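Local structure of fibronectin type III domain-containing protein (Simiduia agarivorans, 6P2K) at residues S400-Y412 / Q415-G428. The protein probably hydrolyses the glucan backbone of xyloglucan, as a glycoside hydrolase family 74 enzyme whose catalytic region is built from seven-bladed beta-propellers. Sequence-based numbering, arbitrary orientation.
Sequences STYTYDVAVHENY and QGQADNGLMESWDG
Y412 lays the CD1 edge of its ring against the five-membered ring of the W426 indole, an offset edge-to-face pair with centroids 5.4 Å apart and planes at 60°. With CG anti to the backbone N (chi1 177°), the phenol reaches along the neighbouring strand to E424, where OH donates to OE2 in a bond whose modelled length, 2.5 Å, is very short and best read with caution. The carboxylate stands nearly perpendicular to the ring, at 86°, and the same OE2 forms a salt bridge with K482; the two contacts probably help to stabilise a buried carboxylate. Beside this cluster N411 ND2 reaches W426 O (2.8 Å) from above the carbonyl plane, while G428 N bonds to N411 O; together they tie the H409–Y412 type II' turn to the loop after strand 421-425.

At the other end, amides and hydroxyls interlock. Q415 OE1 receives T403 OG1 at 2.9 Å, nearly in line with its C=O, and Q417 NE2 from above the amide plane. Q417 OE1 in turn takes N420 ND2, and its amide lies against T401 CB and CG2. Across the sheet, the Y404 ring runs obliquely past the Q417–A418 peptide, its OH 3.5 Å from A418 CB and hydrogen-bonded to D447.

Beneath the glutamines the backbones pair antiparallel: G416 O accepts Y404 N at 2.7 Å, and G416 N donates to D405 O. Two residues, Y404 and D405, therefore sit opposite the single G416, which makes a classic beta bulge, and D405 OD2 binds zinc together with D513. Strands 403-409, 412-417 and 421-425 form an up-and-down antiparallel meander, consistent with a blade of the seven-bladed beta-propeller.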
loop_
_atom_site.group_PDB
_atom_site.type_symbol
_atom_site.label_atom_id
_atom_site.label_comp_id
_atom_site.label_asym_id
_atom_site.label_seq_id
_atom_site.Cartn_x
_atom_site.Cartn_y
_atom_site.Cartn_z
ATOM N N SER B 400 -29.544 -7.860 -28.961
ATOM C CA SER B 400 -29.303 -8.619 -30.182
ATOM C C SER B 400 -27.968 -9.356 -30.147
ATOM O O SER B 400 -27.375 -9.615 -31.200
ATOM C CB SER B 400 -29.361 -7.706 -31.411
ATOM O OG SER B 400 -30.456 -6.812 -31.330
ATOM N N THR B 401 -27.491 -9.723 -28.960
ATOM C CA THR B 401 -26.198 -10.378 -28.838
ATOM C C THR B 401 -26.352 -11.887 -28.923
ATOM O O THR B 401 -27.336 -12.454 -28.439
ATOM C CB THR B 401 -25.513 -10.019 -27.518
ATOM O OG1 THR B 401 -26.312 -10.481 -26.419
ATOM C CG2 THR B 401 -25.310 -8.515 -27.407
ATOM N N TYR B 402 -25.369 -12.531 -29.547
ATOM C CA TYR B 402 -25.195 -13.972 -29.411
ATOM C C TYR B 402 -24.499 -14.234 -28.080
ATOM O O TYR B 402 -23.305 -13.949 -27.925
ATOM C CB TYR B 402 -24.386 -14.537 -30.578
ATOM C CG TYR B 402 -24.459 -16.050 -30.683
ATOM C CD1 TYR B 402 -23.884 -16.864 -29.709
ATOM C CD2 TYR B 402 -25.104 -16.664 -31.752
ATOM C CE1 TYR B 402 -23.949 -18.234 -29.790
ATOM C CE2 TYR B 402 -25.170 -18.042 -31.844
ATOM C CZ TYR B 402 -24.593 -18.819 -30.856
ATOM O OH TYR B 402 -24.652 -20.189 -30.927
ATOM N N THR B 403 -25.234 -14.774 -27.114
ATOM C CA THR B 403 -24.688 -15.069 -25.796
ATOM C C THR B 403 -24.581 -16.577 -25.613
ATOM O O THR B 403 -25.571 -17.298 -25.785
ATOM C CB THR B 403 -25.548 -14.450 -24.693
ATOM O OG1 THR B 403 -25.725 -13.051 -24.956
ATOM C CG2 THR B 403 -24.869 -14.616 -23.338
ATOM N N TYR B 404 -23.375 -17.044 -25.270
ATOM C CA TYR B 404 -23.098 -18.473 -25.136
ATOM C C TYR B 404 -23.530 -19.027 -23.781
ATOM O O TYR B 404 -24.061 -20.140 -23.704
ATOM C CB TYR B 404 -21.602 -18.756 -25.286
ATOM C CG TYR B 404 -20.942 -18.480 -26.622
ATOM C CD1 TYR B 404 -21.050 -19.378 -27.677
ATOM C CD2 TYR B 404 -20.145 -17.354 -26.799
ATOM C CE1 TYR B 404 -20.414 -19.142 -28.886
ATOM C CE2 TYR B 404 -19.503 -17.111 -28.002
ATOM C CZ TYR B 404 -19.640 -18.005 -29.039
ATOM O OH TYR B 404 -18.999 -17.761 -30.228
ATOM N N ASP B 405 -23.260 -18.291 -22.703
ATOM C CA ASP B 405 -23.292 -18.839 -21.352
ATOM C C ASP B 405 -23.475 -17.681 -20.379
ATOM O O ASP B 405 -23.269 -16.515 -20.731
ATOM C CB ASP B 405 -22.003 -19.631 -21.050
ATOM C CG ASP B 405 -22.203 -20.720 -19.992
ATOM O OD1 ASP B 405 -23.229 -20.652 -19.279
ATOM O OD2 ASP B 405 -21.355 -21.656 -19.897
ATOM N N VAL B 406 -23.879 -18.015 -19.153
ATOM C CA VAL B 406 -24.091 -17.029 -18.098
ATOM C C VAL B 406 -23.627 -17.624 -16.778
ATOM O O VAL B 406 -23.682 -18.838 -16.570
ATOM C CB VAL B 406 -25.574 -16.584 -18.012
ATOM C CG1 VAL B 406 -26.475 -17.764 -17.655
ATOM C CG2 VAL B 406 -25.755 -15.438 -17.018
ATOM N N ALA B 407 -23.143 -16.759 -15.888
ATOM C CA ALA B 407 -22.811 -17.145 -14.525
ATOM C C ALA B 407 -23.166 -15.994 -13.593
ATOM O O ALA B 407 -23.054 -14.823 -13.963
ATOM C CB ALA B 407 -21.330 -17.513 -14.377
ATOM N N VAL B 408 -23.598 -16.336 -12.381
ATOM C CA VAL B 408 -24.089 -15.362 -11.414
ATOM C C VAL B 408 -23.456 -15.641 -10.057
ATOM O O VAL B 408 -23.370 -16.796 -9.630
ATOM C CB VAL B 408 -25.628 -15.400 -11.298
ATOM C CG1 VAL B 408 -26.110 -14.465 -10.199
ATOM C CG2 VAL B 408 -26.282 -15.040 -12.623
ATOM N N HIS B 409 -23.020 -14.581 -9.375
ATOM C CA HIS B 409 -22.703 -14.685 -7.952
ATOM C C HIS B 409 -23.084 -13.378 -7.274
ATOM O O HIS B 409 -22.467 -12.345 -7.539
ATOM C CB HIS B 409 -21.232 -15.008 -7.714
ATOM C CG HIS B 409 -20.938 -15.395 -6.301
ATOM N ND1 HIS B 409 -20.724 -14.465 -5.307
ATOM C CD2 HIS B 409 -20.881 -16.608 -5.702
ATOM C CE1 HIS B 409 -20.521 -15.090 -4.160
ATOM N NE2 HIS B 409 -20.613 -16.391 -4.373
ATOM N N GLU B 410 -24.088 -13.431 -6.396
ATOM C CA GLU B 410 -24.594 -12.260 -5.663
ATOM C C GLU B 410 -24.984 -11.198 -6.685
ATOM O O GLU B 410 -25.808 -11.497 -7.567
ATOM C CB GLU B 410 -23.563 -11.823 -4.620
ATOM C CG GLU B 410 -23.288 -12.856 -3.542
ATOM C CD GLU B 410 -22.238 -12.399 -2.550
ATOM O OE1 GLU B 410 -21.713 -11.279 -2.712
ATOM O OE2 GLU B 410 -21.930 -13.167 -1.614
ATOM N N ASN B 411 -24.444 -9.979 -6.620
ATOM C CA ASN B 411 -24.784 -8.907 -7.551
ATOM C C ASN B 411 -24.049 -9.013 -8.880
ATOM O O ASN B 411 -24.386 -8.276 -9.813
ATOM C CB ASN B 411 -24.477 -7.550 -6.916
ATOM C CG ASN B 411 -23.014 -7.412 -6.538
ATOM O OD1 ASN B 411 -22.534 -8.092 -5.633
ATOM N ND2 ASN B 411 -22.292 -6.543 -7.242
ATOM N N TYR B 412 -23.057 -9.894 -8.982
ATOM C CA TYR B 412 -22.239 -10.020 -10.181
ATOM C C TYR B 412 -22.895 -10.977 -11.170
ATOM O O TYR B 412 -23.333 -12.068 -10.791
ATOM C CB TYR B 412 -20.840 -10.523 -9.826
ATOM C CG TYR B 412 -19.956 -10.756 -11.030
ATOM C CD1 TYR B 412 -19.256 -9.709 -11.615
ATOM C CD2 TYR B 412 -19.817 -12.025 -11.580
ATOM C CE1 TYR B 412 -18.445 -9.922 -12.721
ATOM C CE2 TYR B 412 -19.018 -12.245 -12.682
ATOM C CZ TYR B 412 -18.333 -11.189 -13.249
ATOM O OH TYR B 412 -17.525 -11.396 -14.344
ATOM N N GLN B 415 -22.209 -12.353 -18.848
ATOM C CA GLN B 415 -22.614 -12.996 -20.091
ATOM C C GLN B 415 -21.369 -13.249 -20.927
ATOM O O GLN B 415 -20.601 -12.320 -21.192
ATOM C CB GLN B 415 -23.581 -12.127 -20.897
ATOM C CG GLN B 415 -24.961 -11.927 -20.328
ATOM C CD GLN B 415 -25.843 -11.150 -21.293
ATOM O OE1 GLN B 415 -25.960 -11.510 -22.468
ATOM N NE2 GLN B 415 -26.452 -10.070 -20.811
ATOM N N GLY B 416 -21.166 -14.499 -21.331
ATOM C CA GLY B 416 -20.139 -14.801 -22.306
ATOM C C GLY B 416 -20.706 -14.680 -23.704
ATOM O O GLY B 416 -21.662 -15.381 -24.047
ATOM N N GLN B 417 -20.147 -13.797 -24.522
ATOM C CA GLN B 417 -20.748 -13.467 -25.804
ATOM C C GLN B 417 -19.765 -13.685 -26.945
ATOM O O GLN B 417 -18.546 -13.721 -26.756
ATOM C CB GLN B 417 -21.236 -12.009 -25.822
ATOM C CG GLN B 417 -22.328 -11.715 -24.797
ATOM C CD GLN B 417 -22.896 -10.317 -24.934
ATOM O OE1 GLN B 417 -22.463 -9.538 -25.784
ATOM N NE2 GLN B 417 -23.872 -9.992 -24.096
ATOM N N ALA B 418 -20.325 -13.841 -28.140
ATOM C CA ALA B 418 -19.556 -13.692 -29.363
ATOM C C ALA B 418 -19.435 -12.212 -29.700
ATOM O O ALA B 418 -20.300 -11.405 -29.345
ATOM C CB ALA B 418 -20.219 -14.449 -30.517
ATOM N N ASP B 419 -18.331 -11.859 -30.361
ATOM C CA ASP B 419 -18.036 -10.491 -30.785
ATOM C C ASP B 419 -17.763 -9.541 -29.619
ATOM O O ASP B 419 -16.794 -8.778 -29.666
ATOM C CB ASP B 419 -19.172 -9.931 -31.649
ATOM C CG ASP B 419 -19.223 -10.561 -33.027
ATOM O OD1 ASP B 419 -18.148 -10.877 -33.574
ATOM O OD2 ASP B 419 -20.339 -10.734 -33.563
ATOM N N ASN B 420 -18.600 -9.560 -28.579
ATOM C CA ASN B 420 -18.487 -8.612 -27.476
ATOM C C ASN B 420 -17.836 -9.200 -26.228
ATOM O O ASN B 420 -17.684 -8.482 -25.234
ATOM C CB ASN B 420 -19.864 -8.053 -27.121
ATOM C CG ASN B 420 -20.619 -7.562 -28.339
ATOM O OD1 ASN B 420 -20.110 -6.754 -29.117
ATOM N ND2 ASN B 420 -21.839 -8.053 -28.514
ATOM N N GLY B 421 -17.480 -10.483 -26.243
ATOM C CA GLY B 421 -16.600 -11.030 -25.217
ATOM C C GLY B 421 -17.183 -11.029 -23.814
ATOM O O GLY B 421 -18.317 -11.459 -23.579
ATOM N N LEU B 422 -16.379 -10.564 -22.860
ATOM C CA LEU B 422 -16.729 -10.578 -21.440
ATOM C C LEU B 422 -17.683 -9.425 -21.154
ATOM O O LEU B 422 -17.260 -8.277 -21.023
ATOM C CB LEU B 422 -15.476 -10.465 -20.576
ATOM C CG LEU B 422 -14.348 -11.484 -20.769
ATOM C CD1 LEU B 422 -13.035 -10.937 -20.226
ATOM C CD2 LEU B 422 -14.686 -12.808 -20.099
ATOM N N MET B 423 -18.975 -9.730 -21.037
ATOM C CA MET B 423 -20.003 -8.736 -20.736
ATOM C C MET B 423 -20.398 -8.894 -19.271
ATOM O O MET B 423 -20.961 -9.922 -18.883
ATOM C CB MET B 423 -21.208 -8.914 -21.659
ATOM C CG MET B 423 -22.287 -7.860 -21.490
ATOM S SD MET B 423 -21.748 -6.230 -22.041
ATOM C CE MET B 423 -21.493 -6.548 -23.787
ATOM N N GLU B 424 -20.109 -7.882 -18.458
ATOM C CA GLU B 424 -20.159 -8.035 -17.011
ATOM C C GLU B 424 -21.077 -7.006 -16.369
ATOM O O GLU B 424 -21.176 -5.862 -16.821
ATOM C CB GLU B 424 -18.758 -7.924 -16.405
ATOM C CG GLU B 424 -17.835 -9.052 -16.840
ATOM C CD GLU B 424 -16.442 -8.913 -16.275
ATOM O OE1 GLU B 424 -15.612 -8.226 -16.901
ATOM O OE2 GLU B 424 -16.179 -9.486 -15.197
ATOM N N SER B 425 -21.735 -7.428 -15.293
ATOM C CA SER B 425 -22.656 -6.591 -14.539
ATOM C C SER B 425 -22.362 -6.709 -13.054
ATOM O O SER B 425 -21.979 -7.779 -12.573
ATOM C CB SER B 425 -24.113 -6.985 -14.807
ATOM O OG SER B 425 -25.006 -6.108 -14.139
ATOM N N TRP B 426 -22.551 -5.604 -12.331
ATOM C CA TRP B 426 -22.403 -5.588 -10.881
ATOM C C TRP B 426 -23.655 -5.090 -10.170
ATOM O O TRP B 426 -23.592 -4.780 -8.974
ATOM C CB TRP B 426 -21.191 -4.742 -10.482
ATOM C CG TRP B 426 -19.928 -5.228 -11.119
ATOM C CD1 TRP B 426 -19.035 -6.114 -10.595
ATOM C CD2 TRP B 426 -19.433 -4.879 -12.418
ATOM N NE1 TRP B 426 -18.005 -6.327 -11.478
ATOM C CE2 TRP B 426 -18.225 -5.580 -12.607
ATOM C CE3 TRP B 426 -19.887 -4.033 -13.433
ATOM C CZ2 TRP B 426 -17.466 -5.463 -13.772
ATOM C CZ3 TRP B 426 -19.133 -3.917 -14.591
ATOM C CH2 TRP B 426 -17.936 -4.628 -14.749
ATOM N N ASP B 427 -24.791 -5.014 -10.866
ATOM C CA ASP B 427 -26.072 -4.647 -10.264
ATOM C C ASP B 427 -27.153 -5.660 -10.629
ATOM O O ASP B 427 -28.318 -5.311 -10.836
ATOM C CB ASP B 427 -26.491 -3.230 -10.663
ATOM C CG ASP B 427 -26.548 -3.022 -12.174
ATOM O OD1 ASP B 427 -26.602 -4.012 -12.936
ATOM O OD2 ASP B 427 -26.533 -1.846 -12.599
ATOM N N GLY B 428 -26.776 -6.933 -10.717
ATOM C CA GLY B 428 -27.729 -7.992 -10.972
ATOM C C GLY B 428 -28.150 -8.160 -12.412
ATOM O O GLY B 428 -29.134 -8.861 -12.673
HETATM O O HOH W 1 -26.846 -8.773 -24.474
HETATM O O HOH W 2 -23.084 -10.972 -30.070
#